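Long-range contacts in DBF2 kinase activator protein MOB1 (Saccharomyces cerevisiae, PDB 2HJN), which binds the protein kinase DBF2 and enables its phosphorylation and activation by CDC15 in the mitotic exit network of late anaphase: residues M109-E114 / V180-Y185; C101-C106 / S131-V136; D85-I90 / L139-Q144. One frame throughout, in Å; residues are numbered along the deposited sequence.

Contact 1: residues M109-E114 / V180-Y185; sequences MIATNE and VYAHIY. With ZN (zinc ion), chain B.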
loop_
_atom_site.group_PDB
_atom_site.type_symbol
_atom_site.label_atom_id
_atom_site.label_comp_id
_atom_site.label_asym_id
_atom_site.label_seq_id
_atom_site.Cartn_x
_atom_site.Cartn_y
_atom_site.Cartn_z
HETATM N N MSE A 109 21.559 5.052 -4.268
HETATM C CA MSE A 109 20.272 5.164 -4.990
HETATM C C MSE A 109 20.533 4.743 -6.438
HETATM O O MSE A 109 20.976 5.553 -7.250
HETATM C CB MSE A 109 19.697 6.587 -4.864
HETATM C CG MSE A 109 18.408 6.829 -5.628
HETATM SE SE MSE A 109 16.900 5.750 -4.935
HETATM C CE MSE A 109 15.640 6.793 -5.976
ATOM N N ILE A 110 20.262 3.477 -6.760
ATOM C CA ILE A 110 20.557 2.952 -8.089
ATOM C C ILE A 110 19.328 2.375 -8.807
ATOM O O ILE A 110 18.297 2.135 -8.184
ATOM C CB ILE A 110 21.728 1.944 -8.060
ATOM C CG1 ILE A 110 21.349 0.699 -7.222
ATOM C CG2 ILE A 110 22.969 2.656 -7.444
ATOM C CD1 ILE A 110 22.350 -0.390 -7.177
ATOM N N ALA A 111 19.457 2.166 -10.125
ATOM C CA ALA A 111 18.402 1.573 -10.931
ATOM C C ALA A 111 19.192 0.742 -11.880
ATOM O O ALA A 111 19.549 1.230 -12.953
ATOM C CB ALA A 111 17.639 2.677 -11.690
ATOM N N THR A 112 19.474 -0.492 -11.455
ATOM C CA THR A 112 20.610 -1.310 -11.899
ATOM C C THR A 112 21.971 -0.655 -11.701
ATOM O O THR A 112 22.049 0.532 -11.399
ATOM C CB THR A 112 20.532 -1.726 -13.379
ATOM O OG1 THR A 112 20.848 -0.604 -14.189
ATOM C CG2 THR A 112 19.105 -2.284 -13.750
ATOM N N ASN A 113 23.044 -1.425 -11.905
ATOM C CA ASN A 113 24.402 -0.852 -11.767
ATOM C C ASN A 113 24.865 0.154 -12.853
ATOM O O ASN A 113 25.948 0.740 -12.718
ATOM C CB ASN A 113 25.441 -1.945 -11.509
ATOM C CG ASN A 113 25.290 -2.582 -10.118
ATOM O OD1 ASN A 113 25.127 -1.876 -9.122
ATOM N ND2 ASN A 113 25.354 -3.912 -10.048
ATOM N N GLU A 114 24.049 0.413 -13.874
ATOM C CA GLU A 114 24.386 1.442 -14.872
ATOM C C GLU A 114 23.940 2.866 -14.520
ATOM O O GLU A 114 24.410 3.811 -15.157
ATOM C CB GLU A 114 23.886 1.095 -16.302
ATOM C CG GLU A 114 24.103 -0.392 -16.800
ATOM C CD GLU A 114 25.422 -1.056 -16.403
ATOM O OE1 GLU A 114 26.470 -0.740 -17.007
ATOM O OE2 GLU A 114 25.411 -1.956 -15.525
ATOM N N VAL A 180 12.207 7.369 -8.536
ATOM C CA VAL A 180 11.628 6.498 -7.462
ATOM C C VAL A 180 11.005 5.267 -8.096
ATOM O O VAL A 180 11.230 4.142 -7.625
ATOM C CB VAL A 180 10.589 7.246 -6.586
ATOM C CG1 VAL A 180 10.090 6.316 -5.461
ATOM C CG2 VAL A 180 11.220 8.568 -5.986
ATOM N N TYR A 181 10.244 5.450 -9.173
ATOM C CA TYR A 181 9.727 4.270 -9.920
ATOM C C TYR A 181 10.881 3.386 -10.385
ATOM O O TYR A 181 10.787 2.145 -10.297
ATOM C CB TYR A 181 8.928 4.678 -11.180
ATOM C CG TYR A 181 7.478 5.047 -10.953
ATOM C CD1 TYR A 181 6.549 4.107 -10.517
ATOM C CD2 TYR A 181 7.035 6.345 -11.226
ATOM C CE1 TYR A 181 5.206 4.479 -10.343
ATOM C CE2 TYR A 181 5.737 6.708 -11.060
ATOM C CZ TYR A 181 4.823 5.775 -10.626
ATOM O OH TYR A 181 3.544 6.188 -10.514
ATOM N N ALA A 182 11.962 4.019 -10.851
ATOM C CA ALA A 182 13.105 3.235 -11.370
ATOM C C ALA A 182 13.723 2.347 -10.278
ATOM O O ALA A 182 14.064 1.166 -10.521
ATOM C CB ALA A 182 14.179 4.142 -12.034
ATOM N N HIS A 183 13.904 2.902 -9.079
ATOM C CA HIS A 183 14.460 2.090 -7.970
ATOM C C HIS A 183 13.532 0.905 -7.590
ATOM O O HIS A 183 14.010 -0.208 -7.292
ATOM C CB HIS A 183 14.772 2.963 -6.732
ATOM C CG HIS A 183 15.461 2.201 -5.645
ATOM N ND1 HIS A 183 16.729 1.675 -5.791
ATOM C CD2 HIS A 183 14.993 1.742 -4.457
ATOM C CE1 HIS A 183 17.028 0.958 -4.722
ATOM N NE2 HIS A 183 15.990 0.981 -3.898
ATOM N N ILE A 184 12.218 1.161 -7.542
ATOM C CA ILE A 184 11.236 0.126 -7.171
ATOM C C ILE A 184 11.297 -1.057 -8.125
ATOM O O ILE A 184 11.393 -2.200 -7.700
ATOM C CB ILE A 184 9.721 0.671 -7.079
ATOM C CG1 ILE A 184 9.515 1.615 -5.898
ATOM C CG2 ILE A 184 8.695 -0.464 -6.805
ATOM C CD1 ILE A 184 8.266 2.479 -6.035
ATOM N N TYR A 185 11.233 -0.769 -9.433
ATOM C CA TYR A 185 11.188 -1.819 -10.469
ATOM C C TYR A 185 12.476 -2.619 -10.511
ATOM O O TYR A 185 12.456 -3.847 -10.658
ATOM C CB TYR A 185 10.990 -1.147 -11.850
ATOM C CG TYR A 185 9.560 -1.041 -12.282
ATOM C CD1 TYR A 185 8.924 0.206 -12.347
ATOM C CD2 TYR A 185 8.811 -2.197 -12.588
ATOM C CE1 TYR A 185 7.583 0.309 -12.732
ATOM C CE2 TYR A 185 7.471 -2.106 -12.961
ATOM C CZ TYR A 185 6.858 -0.846 -13.031
ATOM O OH TYR A 185 5.527 -0.722 -13.437
HETATM ZN ZN ZN B . 15.981 -0.111 -2.059
#
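The Cys2His2 zinc site takes one of its ligands, His183, from helix 165-187, and the imidazole is held by the carbonyl oxygen of Ile110, which takes the N-H of the nitrogen not used for the metal. The bond from His183 ND1 to Ile110 O is 2.9 Å long and nearly straight, 174° at the hydrogen. The oxygen lies in the ring plane, and the donor in turn lies in the carbonyl plane, with a C=O...donor angle of 155°. Since ND1 is the donor, NE2 is left to the zinc ion, which it meets at 2.1 Å. The ring is thus gripped at both nitrogens, which fixes its rotation, and the carbonyl would be expected to make the imidazole a somewhat stronger electron donor to the metal. This is the second-shell arrangement familiar from zinc sites with histidine ligands; here Cys101, Cys106 and His188 complete the set of the Mob1/phocein fold. CG of His183 stands anti to the backbone N, beside the carbonyl carbon. Met109, present as selenomethionine, crosses the histidine obliquely, its SE atom 3.9 Å from His183 CG. From the ring centroid the same SE is 4.3 Å away, and it sits 30° off the normal. One residue beyond Ile110 in the loop, Ala111 CB meets Ala182 CB at 3.8 Å. Next in sequence, Thr112 N bonds to His187 NE2, giving the loop a second polar hold on the same helix.

Contact 2: residues C101-C106 / S131-V136; sequences CSPQTC and SAPKYV. With ZN (zinc ion), chain B.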
loop_
_atom_site.group_PDB
_atom_site.type_symbol
_atom_site.label_atom_id
_atom_site.label_comp_id
_atom_site.label_asym_id
_atom_site.label_seq_id
_atom_site.Cartn_x
_atom_site.Cartn_y
_atom_site.Cartn_z
ATOM N N CYS A 101 13.765 -1.770 2.105
ATOM C CA CYS A 101 14.749 -0.807 1.572
ATOM C C CYS A 101 15.375 -0.007 2.729
ATOM O O CYS A 101 14.812 0.957 3.238
ATOM C CB CYS A 101 14.100 0.094 0.531
ATOM S SG CYS A 101 15.209 1.247 -0.269
ATOM N N SER A 102 16.553 -0.456 3.149
ATOM C CA SER A 102 17.333 0.180 4.223
ATOM C C SER A 102 18.730 0.602 3.716
ATOM O O SER A 102 19.130 0.241 2.625
ATOM C CB SER A 102 17.522 -0.791 5.414
ATOM O OG SER A 102 18.455 -1.812 5.079
ATOM N N PRO A 103 19.471 1.398 4.520
ATOM C CA PRO A 103 20.810 1.747 4.091
ATOM C C PRO A 103 21.755 0.545 3.954
ATOM O O PRO A 103 22.782 0.683 3.278
ATOM C CB PRO A 103 21.304 2.658 5.199
ATOM C CG PRO A 103 20.153 3.210 5.777
ATOM C CD PRO A 103 19.128 2.088 5.774
ATOM N N GLN A 104 21.418 -0.603 4.567
ATOM C CA GLN A 104 22.207 -1.861 4.350
ATOM C C GLN A 104 21.810 -2.657 3.134
ATOM O O GLN A 104 22.677 -3.245 2.485
ATOM C CB GLN A 104 22.250 -2.738 5.617
ATOM C CG GLN A 104 22.641 -1.869 6.831
ATOM C CD GLN A 104 24.132 -1.563 6.894
ATOM O OE1 GLN A 104 24.575 -0.393 6.788
ATOM N NE2 GLN A 104 24.929 -2.623 7.061
ATOM N N THR A 105 20.519 -2.693 2.769
ATOM C CA THR A 105 20.182 -3.389 1.499
ATOM C C THR A 105 20.552 -2.552 0.287
ATOM O O THR A 105 20.992 -3.088 -0.731
ATOM C CB THR A 105 18.658 -3.779 1.377
ATOM O OG1 THR A 105 17.861 -2.582 1.396
ATOM C CG2 THR A 105 18.260 -4.694 2.540
ATOM N N CYS A 106 20.346 -1.246 0.390
ATOM C CA CYS A 106 20.542 -0.348 -0.752
ATOM C C CYS A 106 21.411 0.861 -0.351
ATOM O O CYS A 106 20.878 1.971 -0.105
ATOM C CB CYS A 106 19.167 0.099 -1.372
ATOM S SG CYS A 106 17.990 -1.250 -1.702
ATOM N N SER A 131 22.140 6.660 0.445
ATOM C CA SER A 131 21.469 5.309 0.432
ATOM C C SER A 131 20.103 5.513 -0.236
ATOM O O SER A 131 19.647 6.657 -0.300
ATOM C CB SER A 131 21.329 4.781 1.855
ATOM O OG SER A 131 20.336 5.509 2.577
ATOM N N ALA A 132 19.449 4.471 -0.745
ATOM C CA ALA A 132 18.163 4.679 -1.465
ATOM C C ALA A 132 17.115 5.278 -0.512
ATOM O O ALA A 132 16.431 6.215 -0.859
ATOM C CB ALA A 132 17.637 3.364 -2.061
ATOM N N PRO A 133 16.963 4.722 0.699
ATOM C CA PRO A 133 15.886 5.331 1.541
ATOM C C PRO A 133 16.147 6.785 1.997
ATOM O O PRO A 133 15.202 7.549 2.193
ATOM C CB PRO A 133 15.811 4.376 2.719
ATOM C CG PRO A 133 17.266 3.822 2.817
ATOM C CD PRO A 133 17.632 3.608 1.389
ATOM N N LYS A 134 17.424 7.181 2.165
ATOM C CA LYS A 134 17.748 8.572 2.432
ATOM C C LYS A 134 17.385 9.465 1.263
ATOM O O LYS A 134 16.809 10.518 1.474
ATOM C CB LYS A 134 19.247 8.760 2.786
ATOM C CG LYS A 134 19.634 10.224 3.116
ATOM C CD LYS A 134 19.158 10.496 4.561
ATOM C CE LYS A 134 19.705 11.757 5.136
ATOM N NZ LYS A 134 19.441 11.707 6.603
ATOM N N TYR A 135 17.754 9.038 0.051
ATOM C CA TYR A 135 17.399 9.682 -1.197
ATOM C C TYR A 135 15.862 9.901 -1.312
ATOM O O TYR A 135 15.383 11.023 -1.522
ATOM C CB TYR A 135 17.883 8.833 -2.390
ATOM C CG TYR A 135 17.615 9.546 -3.710
ATOM C CD1 TYR A 135 16.321 9.583 -4.230
ATOM C CD2 TYR A 135 18.608 10.241 -4.385
ATOM C CE1 TYR A 135 16.025 10.227 -5.383
ATOM C CE2 TYR A 135 18.319 10.906 -5.581
ATOM C CZ TYR A 135 17.005 10.897 -6.054
ATOM O OH TYR A 135 16.620 11.538 -7.213
ATOM N N VAL A 136 15.121 8.810 -1.134
ATOM C CA VAL A 136 13.660 8.821 -1.320
ATOM C C VAL A 136 12.983 9.736 -0.293
ATOM O O VAL A 136 12.189 10.621 -0.649
ATOM C CB VAL A 136 13.079 7.372 -1.336
ATOM C CG1 VAL A 136 11.497 7.389 -1.465
ATOM C CG2 VAL A 136 13.670 6.618 -2.504
HETATM ZN ZN ZN B . 15.981 -0.111 -2.059
#
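Cys101 and Cys106 bind the zinc ion through SG at 2.4 and 2.3 Å, and both lean on the methyl group of Ala132 in the first turn of helix 132-147. Ala132 CB lies 3.7 Å from Cys101 SG and equally far from Cys106 CB, so one small side chain packs against both metal ligands. The thiolates reach the metal by different torsions: SG of Cys101 is anti to the backbone N (chi1 -176°), that of Cys106 anti to the carbonyl carbon (chi1 -49°). His183 and His188 complete the site. The two cysteines bracket a short zinc-binding loop, a C-X4-C arrangement, which is joined to the helix start by a bond of 2.9 Å from Ala132 N to Cys106 O, the donor tilted 23° from the carbonyl plane. Ser131 is the N-cap of that helix; its OG accepts a weak bond from Lys134 N, while its CB rests against Pro103 CA. Pro133 fills the middle of the interface, its CG 3.6 Å from Ser102 C and its CD beside Cys101 SG. Inside the loop, Ser102 OG accepts from Thr105 N, an ST motif, and Thr105 OG1 accepts in return from Ser102 N at 3.1 Å.

Contact 3: residues D85-I90 / L139-Q144; sequences DFYNQI and LMRWCQ
Tyr87 of helix 75-97 is a knob set in a hole formed by Met140, Arg141, Cys143 and Gln144 of helix 132-147. The two helical segments run roughly antiparallel, at 151°, with their axes 11.4 Å apart, a separation bridged by long side chains. CG of Tyr87 stands anti to the backbone N, and the ring reaches helix 132-147. Packing is tight at CD1 and CE1 of this ring. Met140, a selenomethionine, lies beside it in a Met-aromatic contact: SE is 4.8 Å from the centroid, 53° off the normal, and the terminal methyl CE comes to 3.5 Å from Tyr87 CE1. The same CE rests on Ile90 CG2 at 3.8 Å, so one methyl touches both Tyr87 and Ile90, nearly a helical turn apart. Ile90 also packs on Val180 and Tyr181 of helix 165-187, within the helical core of the Mob fold. Gln144 crosses the tyrosine at about a right angle and presses as closely on its hydroxyl end, CG 3.6 Å from Tyr87 CZ and CD 3.1 Å from Tyr87 OH. Around the partly exposed Arg141 and Gln144 the contact becomes polar and in part reaches solvent. There Tyr87 OH is hydrogen-bonded to Ser29 O in the N-terminal segment, and Gln144 NE2 bonds to Ser29 OG. Arg141 NE donates to Gln144 OE1 at 2.7 Å, and its NH1 pairs with Glu137. The guanidinium stands almost perpendicular to the phenol ring, 86° between planes, and a bent bond of 3.1 Å runs from Arg141 NH2 to Tyr87 OH.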
loop_
_atom_site.group_PDB
_atom_site.type_symbol
_atom_site.label_atom_id
_atom_site.label_comp_id
_atom_site.label_asym_id
_atom_site.label_seq_id
_atom_site.Cartn_x
_atom_site.Cartn_y
_atom_site.Cartn_z
ATOM N N ASP A 85 -1.466 13.969 -7.187
ATOM C CA ASP A 85 -1.945 12.576 -7.301
ATOM C C ASP A 85 -0.815 11.574 -7.602
ATOM O O ASP A 85 -0.833 10.474 -7.063
ATOM C CB ASP A 85 -2.989 12.426 -8.405
ATOM C CG ASP A 85 -4.328 13.139 -8.083
ATOM O OD1 ASP A 85 -4.591 13.491 -6.882
ATOM O OD2 ASP A 85 -5.117 13.324 -9.058
ATOM N N PHE A 86 0.142 11.914 -8.462
ATOM C CA PHE A 86 1.235 10.960 -8.755
ATOM C C PHE A 86 2.179 10.736 -7.571
ATOM O O PHE A 86 2.654 9.615 -7.294
ATOM C CB PHE A 86 2.034 11.398 -9.978
ATOM C CG PHE A 86 1.266 11.262 -11.278
ATOM C CD1 PHE A 86 0.392 10.212 -11.471
ATOM C CD2 PHE A 86 1.426 12.198 -12.291
ATOM C CE1 PHE A 86 -0.342 10.092 -12.675
ATOM C CE2 PHE A 86 0.708 12.083 -13.507
ATOM C CZ PHE A 86 -0.185 11.048 -13.694
ATOM N N TYR A 87 2.404 11.820 -6.854
ATOM C CA TYR A 87 3.196 11.782 -5.607
ATOM C C TYR A 87 2.503 10.808 -4.630
ATOM O O TYR A 87 3.135 9.972 -3.971
ATOM C CB TYR A 87 3.280 13.187 -4.972
ATOM C CG TYR A 87 3.686 13.100 -3.506
ATOM C CD1 TYR A 87 5.032 13.206 -3.156
ATOM C CD2 TYR A 87 2.745 12.850 -2.484
ATOM C CE1 TYR A 87 5.450 13.119 -1.836
ATOM C CE2 TYR A 87 3.166 12.720 -1.149
ATOM C CZ TYR A 87 4.534 12.853 -0.851
ATOM O OH TYR A 87 5.054 12.708 0.402
ATOM N N ASN A 88 1.186 10.915 -4.538
ATOM C CA ASN A 88 0.465 10.084 -3.578
ATOM C C ASN A 88 0.469 8.575 -3.944
ATOM O O ASN A 88 0.560 7.723 -3.057
ATOM C CB ASN A 88 -1.003 10.623 -3.345
ATOM C CG ASN A 88 -1.103 11.772 -2.324
ATOM O OD1 ASN A 88 -0.275 11.933 -1.443
ATOM N ND2 ASN A 88 -2.210 12.541 -2.412
ATOM N N GLN A 89 0.379 8.241 -5.235
ATOM C CA GLN A 89 0.533 6.837 -5.682
ATOM C C GLN A 89 1.945 6.295 -5.361
ATOM O O GLN A 89 2.110 5.124 -4.926
ATOM C CB GLN A 89 0.197 6.723 -7.203
ATOM C CG GLN A 89 -1.302 7.076 -7.498
ATOM C CD GLN A 89 -1.635 7.131 -8.963
ATOM O OE1 GLN A 89 -0.989 6.459 -9.771
ATOM N NE2 GLN A 89 -2.666 7.937 -9.333
ATOM N N ILE A 90 2.975 7.132 -5.530
ATOM C CA ILE A 90 4.402 6.683 -5.310
ATOM C C ILE A 90 4.650 6.530 -3.794
ATOM O O ILE A 90 5.236 5.558 -3.341
ATOM C CB ILE A 90 5.400 7.669 -5.950
ATOM C CG1 ILE A 90 5.380 7.560 -7.467
ATOM C CG2 ILE A 90 6.823 7.401 -5.460
ATOM C CD1 ILE A 90 6.008 8.856 -8.178
ATOM N N LEU A 139 13.833 13.439 -1.238
ATOM C CA LEU A 139 13.116 13.806 -2.445
ATOM C C LEU A 139 11.648 14.015 -2.171
ATOM O O LEU A 139 11.097 15.021 -2.622
ATOM C CB LEU A 139 13.253 12.775 -3.582
ATOM C CG LEU A 139 12.521 12.891 -4.927
ATOM C CD1 LEU A 139 13.191 11.988 -5.975
ATOM C CD2 LEU A 139 11.118 12.400 -4.899
HETATM N N MSE A 140 11.005 13.053 -1.510
HETATM C CA MSE A 140 9.543 13.135 -1.246
HETATM C C MSE A 140 9.218 14.298 -0.322
HETATM O O MSE A 140 8.252 15.004 -0.565
HETATM C CB MSE A 140 9.021 11.844 -0.633
HETATM C CG MSE A 140 9.176 10.635 -1.559
HETATM SE SE MSE A 140 8.136 10.729 -3.272
HETATM C CE MSE A 140 6.575 9.837 -2.523
ATOM N N ARG A 141 10.000 14.500 0.743
ATOM C CA ARG A 141 9.818 15.680 1.630
ATOM C C ARG A 141 10.042 16.995 0.855
ATOM O O ARG A 141 9.384 17.973 1.121
ATOM C CB ARG A 141 10.761 15.662 2.865
ATOM C CG ARG A 141 10.455 14.611 4.004
ATOM C CD ARG A 141 8.972 14.455 4.461
ATOM N NE ARG A 141 8.094 13.725 3.517
ATOM C CZ ARG A 141 8.063 12.417 3.314
ATOM N NH1 ARG A 141 8.886 11.582 3.934
ATOM N NH2 ARG A 141 7.201 11.928 2.441
ATOM N N TRP A 142 10.985 17.003 -0.082
ATOM C CA TRP A 142 11.177 18.185 -0.975
ATOM C C TRP A 142 9.919 18.443 -1.859
ATOM O O TRP A 142 9.490 19.612 -2.053
ATOM C CB TRP A 142 12.462 18.058 -1.830
ATOM C CG TRP A 142 12.622 19.200 -2.816
ATOM C CD1 TRP A 142 13.209 20.417 -2.604
ATOM C CD2 TRP A 142 12.155 19.200 -4.153
ATOM N NE1 TRP A 142 13.163 21.179 -3.763
ATOM C CE2 TRP A 142 12.501 20.456 -4.726
ATOM C CE3 TRP A 142 11.518 18.237 -4.952
ATOM C CZ2 TRP A 142 12.173 20.790 -6.038
ATOM C CZ3 TRP A 142 11.158 18.597 -6.270
ATOM C CH2 TRP A 142 11.520 19.844 -6.803
ATOM N N CYS A 143 9.321 17.369 -2.391
ATOM C CA CYS A 143 8.088 17.538 -3.180
ATOM C C CYS A 143 6.958 18.174 -2.356
ATOM O O CYS A 143 6.263 19.067 -2.853
ATOM C CB CYS A 143 7.620 16.204 -3.801
ATOM S SG CYS A 143 8.701 15.581 -5.086
ATOM N N GLN A 144 6.747 17.672 -1.137
ATOM C CA GLN A 144 5.745 18.228 -0.222
ATOM C C GLN A 144 5.999 19.701 0.098
ATOM O O GLN A 144 5.055 20.482 0.161
ATOM C CB GLN A 144 5.631 17.410 1.089
ATOM C CG GLN A 144 5.122 15.990 0.868
ATOM C CD GLN A 144 4.808 15.298 2.150
ATOM O OE1 GLN A 144 5.726 14.928 2.896
ATOM N NE2 GLN A 144 3.495 15.145 2.453
#

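Overall arrangement
Contacts 1 and 2 share the zinc ion and meet directly, His183 packing on Ala132 and Met109 on Tyr135; the metal itself joins helix 165-187 to the loop that follows helix 75-97, through His183 and the two cysteines. Contact 3 lies about 17 Å, centre to centre, from each of them, nearer the middle of the chain, and carries no metal ligand. Helix 132-147 serves twice, its first turn in contact 2 and its later turns in contact 3. Contacts 1 and 3 are mostly buried and touch through Val180 and Ile90, whereas contact 2 is only partly buried. Contacts 1 and 2 each combine metal coordination with a single bond to a backbone carbonyl; in contact 3 large side chains interlock, with a polar margin.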